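Local coordinates for periplasmic binding protein/LacI transcriptional regulator (PDB 5HQJ) that binds D-arabinose in the cleft between its two lobes and probably serves an ABC transporter as its sugar-binding protein, at residues S199-E202 with T203-A207; G235-K238 with G239-V243. All blocks are in the same frame, centred on the assembly; numbering follows the deposited sequence.

Interaction 1: S199-E202 with T203-A207; sequences SVVE and TTLRA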
ATOM      1  N   SER A 199      -8.491 -18.207   4.568  1.00 16.75           N
ATOM      2  CA  SER A 199      -9.905 -18.564   4.758  1.00 21.17           C
ATOM      3  C   SER A 199     -10.778 -17.974   3.671  1.00 10.61           C
ATOM      4  O   SER A 199     -11.615 -18.638   3.017  1.00 14.69           O
ATOM      5  CB  SER A 199     -10.411 -18.073   6.120  1.00 20.18           C
ATOM      6  OG  SER A 199      -9.524 -18.449   7.155  1.00 59.70           O
ATOM      7  N   VAL A 200     -10.574 -16.680   3.400  1.00 16.84           N
ATOM      8  CA  VAL A 200     -11.335 -16.007   2.364  1.00 19.97           C
ATOM      9  C   VAL A 200     -11.106 -16.616   1.006  1.00 12.36           C
ATOM     10  O   VAL A 200     -12.053 -16.929   0.304  1.00 13.38           O
ATOM     11  CB  VAL A 200     -10.994 -14.494   2.339  1.00 18.05           C
ATOM     12  CG1 VAL A 200     -11.674 -13.792   1.137  1.00 15.14           C
ATOM     13  CG2 VAL A 200     -11.409 -13.855   3.674  1.00 18.99           C
ATOM     14  N   VAL A 201      -9.845 -16.830   0.640  1.00 13.89           N
ATOM     15  CA  VAL A 201      -9.566 -17.412  -0.657  1.00 16.64           C
ATOM     16  C   VAL A 201     -10.144 -18.828  -0.772  1.00 11.18           C
ATOM     17  O   VAL A 201     -10.725 -19.153  -1.812  1.00 11.71           O
ATOM     18  CB  VAL A 201      -8.059 -17.436  -0.952  1.00 15.65           C
ATOM     19  CG1 VAL A 201      -7.742 -18.302  -2.178  1.00 19.17           C
ATOM     20  CG2 VAL A 201      -7.588 -16.024  -1.218  1.00 16.51           C
ATOM     21  N   GLU A 202      -9.947 -19.665   0.251  1.00 14.59           N
ATOM     22  CA  GLU A 202     -10.565 -20.994   0.246  1.00 13.11           C
ATOM     23  C   GLU A 202     -12.076 -20.954  -0.036  1.00 11.81           C
ATOM     24  O   GLU A 202     -12.570 -21.726  -0.813  1.00 13.51           O
ATOM     25  CB  GLU A 202     -10.341 -21.711   1.582  1.00 14.14           C
ATOM     26  CG  GLU A 202      -8.926 -22.133   1.821  1.00 21.48           C
ATOM     27  CD  GLU A 202      -8.723 -22.659   3.222  1.00 30.52           C
ATOM     28  OE1 GLU A 202      -9.592 -22.398   4.087  1.00 34.40           O
ATOM     29  OE2 GLU A 202      -7.692 -23.323   3.453  1.00 28.65           O
ATOM     30  N   THR A 203     -12.792 -20.053   0.653  1.00 13.73           N
ATOM     31  CA  THR A 203     -14.229 -19.913   0.472  1.00 18.69           C
ATOM     32  C   THR A 203     -14.602 -19.445  -0.940  1.00 10.03           C
ATOM     33  O   THR A 203     -15.532 -19.957  -1.567  1.00 14.43           O
ATOM     34  CB  THR A 203     -14.776 -18.950   1.536  1.00 17.22           C
ATOM     35  OG1 THR A 203     -14.585 -19.538   2.831  1.00 19.42           O
ATOM     36  CG2 THR A 203     -16.243 -18.693   1.332  1.00 18.79           C
ATOM     37  N   THR A 204     -13.831 -18.503  -1.468  1.00 14.73           N
ATOM     38  CA  THR A 204     -14.063 -18.042  -2.825  1.00 12.94           C
ATOM     39  C   THR A 204     -13.991 -19.133  -3.878  1.00  8.03           C
ATOM     40  O   THR A 204     -14.846 -19.226  -4.777  1.00 13.79           O
ATOM     41  CB  THR A 204     -13.030 -16.954  -3.220  1.00 18.64           C
ATOM     42  OG1 THR A 204     -12.999 -15.934  -2.223  1.00 17.67           O
ATOM     43  CG2 THR A 204     -13.361 -16.358  -4.598  1.00 20.24           C
ATOM     44  N   LEU A 205     -12.948 -19.970  -3.790  1.00 10.29           N
ATOM     45  CA  LEU A 205     -12.725 -20.980  -4.792  1.00  9.45           C
ATOM     46  C   LEU A 205     -13.791 -22.067  -4.702  1.00  9.02           C
ATOM     47  O   LEU A 205     -14.169 -22.627  -5.716  1.00 13.51           O
ATOM     48  CB  LEU A 205     -11.324 -21.587  -4.642  1.00 15.84           C
ATOM     49  CG  LEU A 205     -10.144 -20.611  -4.780  1.00 15.85           C
ATOM     50  CD1 LEU A 205      -8.826 -21.384  -4.618  1.00 16.92           C
ATOM     51  CD2 LEU A 205     -10.187 -19.866  -6.056  1.00 22.83           C
ATOM     52  N   ARG A 206     -14.273 -22.340  -3.489  1.00 16.51           N
ATOM     53  CA  ARG A 206     -15.317 -23.338  -3.329  1.00 16.91           C
ATOM     54  C   ARG A 206     -16.642 -22.863  -3.898  1.00 18.64           C
ATOM     55  O   ARG A 206     -17.366 -23.625  -4.543  1.00 21.47           O
ATOM     56  CB  ARG A 206     -15.487 -23.703  -1.854  1.00 18.32           C
ATOM     57  CG  ARG A 206     -14.309 -24.462  -1.274  1.00 23.77           C
ATOM     58  CD  ARG A 206     -14.520 -24.825   0.189  1.00 33.39           C
ATOM     59  NE  ARG A 206     -13.317 -25.437   0.768  1.00 23.57           N
ATOM     60  CZ  ARG A 206     -12.670 -24.999   1.845  1.00 34.54           C
ATOM     61  NH1 ARG A 206     -13.096 -23.945   2.534  1.00 41.90           N
ATOM     62  NH2 ARG A 206     -11.592 -25.645   2.253  1.00 38.36           N
ATOM     63  N   ALA A 207     -16.955 -21.585  -3.670  1.00 17.74           N
ATOM     64  CA  ALA A 207     -18.215 -21.020  -4.159  1.00 25.75           C
ATOM     65  C   ALA A 207     -18.248 -20.825  -5.679  1.00 30.77           C
ATOM     66  O   ALA A 207     -19.305 -20.909  -6.296  1.00 23.86           O
ATOM     67  CB  ALA A 207     -18.477 -19.728  -3.480  1.00 20.75           C
TER
HETATM   68  O   HOH W   1     -12.616 -21.399   4.670  1.00 44.84           O
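Four regular i to i+4 bonds join S199-E202 to T203-A207: the amides of T203, T204, L205 and R206 reach the carbonyls of S199, V200, V201 and E202, from 3.0 Å for T203 N to S199 O up to 3.2 Å for R206 N to E202 O. The last of these is the most bent of the four, with an N-H...O angle of 152°.

E202 and R206 lie side by side and point the same way. The guanidinium of R206 lays one face over CB of E202, with NH1 3.7 Å from that carbon. The charges themselves stay apart: E202 OE1 and R206 NH1 are 4.1 Å from each other, beyond a salt bridge. A water bridges them instead. It donates to E202 OE1 at 3.2 Å, and it accepts a weak bond from R206 NH1 in the plane of the guanidinium. R206 NH2 makes its salt bridge with E233.

T204 turns its hydroxyl back along the helix. With OG1 beside the backbone N (chi1 -51°), this atom comes 2.9 Å from V200 O, the carbonyl that the amide of T204 already uses. The same hydroxyl is hydrogen-bonded to E186, so a buried polar group is satisfied.

V201 and L205 make the apolar contact, with V201 CG1 4.1 Å from L205 CD1. Both lie on the buried side of helix 194-207.

This pair faces helix 221-229, where V201 meets V225 and V228 and L205 meets V228. L205 also packs on L211 and I214 of strand 211-216. V200 and T204 rest on I156 and A154 of strand 150-156, so the helix lies against the sheet of its lobe.

Interaction 2: G235-K238 with G239-V243; sequences GAMK and GKLEV
M237 and K240 meet through both backbone and side chain. The backbone bond runs from K240 N to M237 O at 3.0 Å. Its C=O...N angle is 132°, and the donor stands well above the carbonyl plane.

One water fills out the polar network. It donates to M237 O and accepts from L241 N at 2.8 Å. It also takes a weak bond from G239 N.

The apolar contacts come from M237, a selenomethionine. Its chain bends beyond CG and carries CE across the K240 chain, 3.5 Å from K240 CD. The same methyl lies 4.2 Å from L241 CG. M237 is poorly ordered, so these contacts are less certain.

The two lysines reach past the turn. K240 NZ bonds to P209 O, in the loop after helix 194-207. K238 NZ bonds to D258 O at the end of helix 250-258, and K238 also makes a cation-pi contact with Y260.

K238 and G239 are the central pair of a type II beta turn closed by the M237-K240 bond; G239 has a phi of 88°. Glycine suits the third position, where a side chain would clash with K238 O. The turn leads into strand 242-246 of the mixed sheet.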
ATOM      1  N   GLY A 235      -5.053 -27.771  -5.674  1.00 26.45           N
ATOM      2  CA  GLY A 235      -3.931 -27.875  -6.600  1.00 43.91           C
ATOM      3  C   GLY A 235      -4.308 -27.845  -8.076  1.00 42.38           C
ATOM      4  O   GLY A 235      -3.572 -27.320  -8.922  1.00 28.68           O
ATOM      5  N   ALA A 236      -5.468 -28.402  -8.393  1.00 28.99           N
ATOM      6  CA  ALA A 236      -5.891 -28.511  -9.790  1.00 26.63           C
ATOM      7  C   ALA A 236      -6.297 -27.162 -10.387  1.00 31.87           C
ATOM      8  O   ALA A 236      -6.484 -27.038 -11.597  1.00 44.23           O
ATOM      9  CB  ALA A 236      -7.021 -29.503  -9.894  1.00 37.66           C
HETATM   10  N   MSE A 237      -6.420 -26.157  -9.531  1.00 27.52           N
HETATM   11  CA  MSE A 237      -6.732 -24.802  -9.941  1.00 30.63           C
HETATM   12  C   MSE A 237      -5.484 -24.089 -10.469  1.00 12.63           C
HETATM   13  O   MSE A 237      -5.564 -23.038 -11.072  1.00 14.04           O
HETATM   14  CB  MSE A 237      -7.318 -24.046  -8.757  1.00 69.23           C
HETATM   15  CG  MSE A 237      -8.506 -24.749  -8.128  1.00105.20           C
HETATM   16 SE   MSE A 237     -10.016 -23.563  -8.010  1.00331.42          SE
HETATM   17  CE  MSE A 237     -10.053 -23.040  -9.875  1.00 20.46           C
ATOM     18  N   LYS A 238      -4.316 -24.686 -10.211  1.00 23.69           N
ATOM     19  CA  LYS A 238      -3.065 -24.099 -10.669  1.00 21.67           C
ATOM     20  C   LYS A 238      -3.086 -23.994 -12.188  1.00 20.45           C
ATOM     21  O   LYS A 238      -3.306 -25.001 -12.860  1.00 23.42           O
ATOM     22  CB  LYS A 238      -1.878 -24.954 -10.210  1.00 24.88           C
ATOM     23  CG  LYS A 238      -0.509 -24.303 -10.456  1.00 32.54           C
ATOM     24  CD  LYS A 238       0.633 -25.328 -10.362  1.00 39.84           C
ATOM     25  CE  LYS A 238       2.009 -24.661 -10.272  1.00 50.08           C
ATOM     26  NZ  LYS A 238       2.202 -23.593 -11.275  1.00 59.13           N
ATOM     27  N   GLY A 239      -2.850 -22.799 -12.723  1.00 16.35           N
ATOM     28  CA  GLY A 239      -2.867 -22.570 -14.168  1.00 17.83           C
ATOM     29  C   GLY A 239      -4.242 -22.232 -14.745  1.00 20.95           C
ATOM     30  O   GLY A 239      -4.380 -21.859 -15.904  1.00 23.21           O
ATOM     31  N   LYS A 240      -5.266 -22.393 -13.936  1.00 17.77           N
ATOM     32  CA  LYS A 240      -6.636 -22.158 -14.386  1.00 14.47           C
ATOM     33  C   LYS A 240      -7.057 -20.718 -14.169  1.00 19.13           C
ATOM     34  O   LYS A 240      -7.886 -20.137 -14.899  1.00 19.46           O
ATOM     35  CB  LYS A 240      -7.571 -23.131 -13.647  1.00 34.67           C
ATOM     36  CG  LYS A 240      -9.047 -22.806 -13.689  1.00 69.66           C
ATOM     37  CD  LYS A 240      -9.897 -24.016 -13.278  1.00 73.97           C
ATOM     38  CE  LYS A 240     -11.390 -23.683 -13.227  1.00 80.81           C
ATOM     39  NZ  LYS A 240     -11.668 -22.241 -12.943  1.00 82.91           N
ATOM     40  N   LEU A 241      -6.469 -20.129 -13.151  1.00 16.22           N
ATOM     41  CA  LEU A 241      -6.826 -18.777 -12.759  1.00 17.95           C
ATOM     42  C   LEU A 241      -5.786 -17.790 -13.186  1.00 13.97           C
ATOM     43  O   LEU A 241      -4.585 -18.081 -13.154  1.00 21.17           O
ATOM     44  CB  LEU A 241      -6.964 -18.688 -11.255  1.00 19.81           C
ATOM     45  CG  LEU A 241      -8.141 -19.308 -10.555  1.00 30.26           C
ATOM     46  CD1 LEU A 241      -7.902 -19.067  -9.082  1.00 18.39           C
ATOM     47  CD2 LEU A 241      -9.451 -18.714 -11.027  1.00 47.50           C
ATOM     48  N   GLU A 242      -6.235 -16.600 -13.536  1.00 12.45           N
ATOM     49  CA  GLU A 242      -5.347 -15.495 -13.678  1.00 11.72           C
ATOM     50  C   GLU A 242      -5.328 -14.679 -12.388  1.00 14.05           C
ATOM     51  O   GLU A 242      -6.357 -14.086 -12.004  1.00 13.13           O
ATOM     52  CB  GLU A 242      -5.808 -14.644 -14.858  1.00 18.26           C
ATOM     53  CG  GLU A 242      -4.791 -13.714 -15.416  1.00 28.82           C
ATOM     54  CD  GLU A 242      -3.703 -14.420 -16.231  1.00 34.00           C
ATOM     55  OE1 GLU A 242      -3.933 -15.519 -16.784  1.00 31.04           O
ATOM     56  OE2 GLU A 242      -2.613 -13.842 -16.323  1.00 31.38           O
ATOM     57  N   VAL A 243      -4.163 -14.627 -11.754  1.00 13.19           N
ATOM     58  CA  VAL A 243      -4.002 -13.990 -10.465  1.00 10.31           C
ATOM     59  C   VAL A 243      -3.071 -12.789 -10.571  1.00  9.98           C
ATOM     60  O   VAL A 243      -1.920 -12.889 -10.976  1.00 11.75           O
ATOM     61  CB  VAL A 243      -3.444 -14.979  -9.405  1.00 14.86           C
ATOM     62  CG1 VAL A 243      -3.234 -14.270  -8.043  1.00 11.67           C
ATOM     63  CG2 VAL A 243      -4.357 -16.209  -9.285  1.00 10.92           C
TER
HETATM   64  O   HOH W   2      -4.117 -20.460 -11.649  1.00 36.26           O

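In the fold
Interaction 1 is partly buried, while interaction 2 is a surface contact. They lie on the same side of the chain's centre, about 13 Å apart between centres, and both belong to the lobe built on the mixed sheet. Interaction 1 lies within one helix, 194-207, and rests on repeated backbone bonds and a buried apolar side. Interaction 2 is a turn after helix 221-229, where one direct backbone bond crosses between the segments and a water links three backbone groups. The two meet directly: L205 CD2 packs on L241 CD1 at 3.9 Å, and L205 CB lies near M237 SE. Both also use strand 211-216, since L205 and L241 each touch L211 and I214.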